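Pyruvate kinase (Cryptosporidium parvum, PDB 4DRS) probably catalyses the last step of glycolysis, the transfer of phosphate from phosphoenolpyruvate to ADP that yields pyruvate and ATP. Local coordinates at residues Q448-C453 and R467-Y472. Residues are numbered along the deposited sequence; the frame is centred on the assembly and turned at random.
Sequences QTIIAC and RGVKTY. With SO4 (sulfate ion), chain D.
I450 and A452 each turn both their N-H and C=O toward the neighbouring strand, giving four backbone hydrogen bonds between parallel partners. I450 N donates to G468 O (2.9 Å) and K470 N to I450 O; two residues further along, A452 N donates to K470 O (2.8 Å, N-H...O 168°) and Y472 N to A452 O. CA-H...O contacts lie between them, such as I451 CA to K470 O at 3.2 Å. G468, just before the strand, has a positive phi of 71°, a conformation glycine adopts easily, and a water bridges its carbonyl to that of Q448.

The strands belong to a beta-alpha-beta unit of the C-terminal alpha/beta domain: helix 457-462 joins them, strand 469-473 forms the sheet's outermost strand within the chain, and strand 427-431 flanks 449-454 on its other side.

Apolar packing differs on the two faces. Small or branched, I450, V469 and A452 suit the layer beneath helix 436-443, while T471 touches L463: A452 CB meets V469 CG1 and T471 CG2, both at 4.0 Å. On the other face I451 CG2, anti to its backbone N, sits 3.5 Å above the Y472 ring, offset toward its rim, in a CH-pi contact; I451 CD1 reaches OH. Helix 480-493 packs on both side chains, while the phenol OH is hydrogen-bonded to E494.

At the strand's outer edge a sulfate, probably from the crystallisation liquor, binds K470 NZ (O1, 2.8 Å) and, through O4, T471 N and OG1, the latter also hydrogen-bonded to T103 OG1. Lysine suits this partly exposed edge, its ammonium meeting the anion.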
loop_
_atom_site.group_PDB
_atom_site.type_symbol
_atom_site.label_atom_id
_atom_site.label_comp_id
_atom_site.label_asym_id
_atom_site.label_seq_id
_atom_site.Cartn_x
_atom_site.Cartn_y
_atom_site.Cartn_z
ATOM N N GLN A 448 -21.606 0.425 -8.238
ATOM C CA GLN A 448 -22.762 0.784 -9.057
ATOM C C GLN A 448 -23.485 -0.471 -9.507
ATOM O O GLN A 448 -22.855 -1.496 -9.786
ATOM C CB GLN A 448 -22.345 1.590 -10.294
ATOM C CG GLN A 448 -21.705 2.938 -10.006
ATOM C CD GLN A 448 -20.247 2.824 -9.606
ATOM O OE1 GLN A 448 -19.617 1.782 -9.808
ATOM N NE2 GLN A 448 -19.699 3.894 -9.043
ATOM N N THR A 449 -24.810 -0.385 -9.574
ATOM C CA THR A 449 -25.618 -1.447 -10.159
ATOM C C THR A 449 -25.294 -1.566 -11.647
ATOM O O THR A 449 -25.103 -0.554 -12.329
ATOM C CB THR A 449 -27.127 -1.191 -9.926
ATOM O OG1 THR A 449 -27.447 -1.488 -8.560
ATOM C CG2 THR A 449 -27.995 -2.062 -10.836
ATOM N N ILE A 450 -25.200 -2.804 -12.128
ATOM C CA ILE A 450 -24.948 -3.074 -13.534
ATOM C C ILE A 450 -26.266 -3.377 -14.239
ATOM O O ILE A 450 -26.983 -4.307 -13.862
ATOM C CB ILE A 450 -23.992 -4.270 -13.733
ATOM C CG1 ILE A 450 -22.733 -4.117 -12.880
ATOM C CG2 ILE A 450 -23.628 -4.432 -15.207
ATOM C CD1 ILE A 450 -22.075 -5.438 -12.546
ATOM N N ILE A 451 -26.573 -2.593 -15.267
ATOM C CA ILE A 451 -27.770 -2.817 -16.068
ATOM C C ILE A 451 -27.385 -3.384 -17.430
ATOM O O ILE A 451 -26.723 -2.712 -18.225
ATOM C CB ILE A 451 -28.621 -1.531 -16.208
ATOM C CG1 ILE A 451 -29.121 -1.090 -14.824
ATOM C CG2 ILE A 451 -29.779 -1.754 -17.175
ATOM C CD1 ILE A 451 -30.040 0.113 -14.827
ATOM N N ALA A 452 -27.793 -4.626 -17.677
ATOM C CA ALA A 452 -27.494 -5.320 -18.925
ATOM C C ALA A 452 -28.664 -5.246 -19.899
ATOM O O ALA A 452 -29.769 -5.695 -19.582
ATOM C CB ALA A 452 -27.131 -6.770 -18.651
ATOM N N CYS A 453 -28.405 -4.687 -21.082
ATOM C CA CYS A 453 -29.418 -4.533 -22.121
ATOM C C CYS A 453 -29.193 -5.520 -23.245
ATOM O O CYS A 453 -28.144 -5.517 -23.893
ATOM C CB CYS A 453 -29.406 -3.119 -22.691
ATOM S SG CYS A 453 -29.673 -1.835 -21.463
ATOM N N ARG A 467 -23.564 -11.392 -9.675
ATOM C CA ARG A 467 -23.775 -10.366 -8.657
ATOM C C ARG A 467 -23.929 -8.969 -9.257
ATOM O O ARG A 467 -23.164 -8.571 -10.152
ATOM C CB ARG A 467 -22.642 -10.364 -7.630
ATOM C CG ARG A 467 -22.935 -9.472 -6.436
ATOM C CD ARG A 467 -21.703 -9.158 -5.613
ATOM N NE ARG A 467 -21.416 -10.207 -4.645
ATOM C CZ ARG A 467 -20.707 -10.031 -3.533
ATOM N NH1 ARG A 467 -20.217 -8.835 -3.230
ATOM N NH2 ARG A 467 -20.495 -11.056 -2.718
ATOM N N GLY A 468 -24.936 -8.249 -8.766
ATOM C CA GLY A 468 -25.160 -6.852 -9.106
ATOM C C GLY A 468 -25.649 -6.575 -10.515
ATOM O O GLY A 468 -25.584 -5.438 -10.976
ATOM N N VAL A 469 -26.138 -7.603 -11.203
ATOM C CA VAL A 469 -26.616 -7.434 -12.570
ATOM C C VAL A 469 -28.145 -7.417 -12.633
ATOM O O VAL A 469 -28.814 -8.379 -12.256
ATOM C CB VAL A 469 -26.037 -8.504 -13.529
ATOM C CG1 VAL A 469 -26.522 -8.275 -14.953
ATOM C CG2 VAL A 469 -24.514 -8.496 -13.494
ATOM N N LYS A 470 -28.684 -6.298 -13.096
ATOM C CA LYS A 470 -30.098 -6.191 -13.416
ATOM C C LYS A 470 -30.191 -6.151 -14.938
ATOM O O LYS A 470 -29.291 -5.627 -15.596
ATOM C CB LYS A 470 -30.699 -4.931 -12.784
ATOM C CG LYS A 470 -32.169 -4.703 -13.110
ATOM C CD LYS A 470 -32.743 -3.496 -12.380
ATOM C CE LYS A 470 -34.231 -3.326 -12.664
ATOM N NZ LYS A 470 -35.100 -4.334 -11.987
ATOM N N THR A 471 -31.261 -6.706 -15.500
ATOM C CA THR A 471 -31.378 -6.810 -16.954
ATOM C C THR A 471 -32.601 -6.097 -17.543
ATOM O O THR A 471 -33.695 -6.142 -16.977
ATOM C CB THR A 471 -31.403 -8.279 -17.409
ATOM O OG1 THR A 471 -32.492 -8.954 -16.768
ATOM C CG2 THR A 471 -30.096 -8.986 -17.062
ATOM N N TYR A 472 -32.399 -5.433 -18.679
ATOM C CA TYR A 472 -33.501 -4.901 -19.477
ATOM C C TYR A 472 -33.568 -5.652 -20.797
ATOM O O TYR A 472 -32.617 -5.617 -21.583
ATOM C CB TYR A 472 -33.341 -3.398 -19.753
ATOM C CG TYR A 472 -33.435 -2.476 -18.544
ATOM C CD1 TYR A 472 -32.986 -1.156 -18.628
ATOM C CD2 TYR A 472 -33.967 -2.911 -17.323
ATOM C CE1 TYR A 472 -33.064 -0.298 -17.543
ATOM C CE2 TYR A 472 -34.046 -2.058 -16.231
ATOM C CZ TYR A 472 -33.591 -0.755 -16.348
ATOM O OH TYR A 472 -33.660 0.106 -15.280
HETATM S S SO4 D . -34.077 -7.881 -12.740
HETATM O O1 SO4 D . -34.798 -6.756 -13.375
HETATM O O2 SO4 D . -33.341 -7.402 -11.548
HETATM O O3 SO4 D . -35.076 -8.897 -12.324
HETATM O O4 SO4 D . -33.123 -8.455 -13.722
HETATM O O HOH W 1 -23.175 -4.076 -9.267
#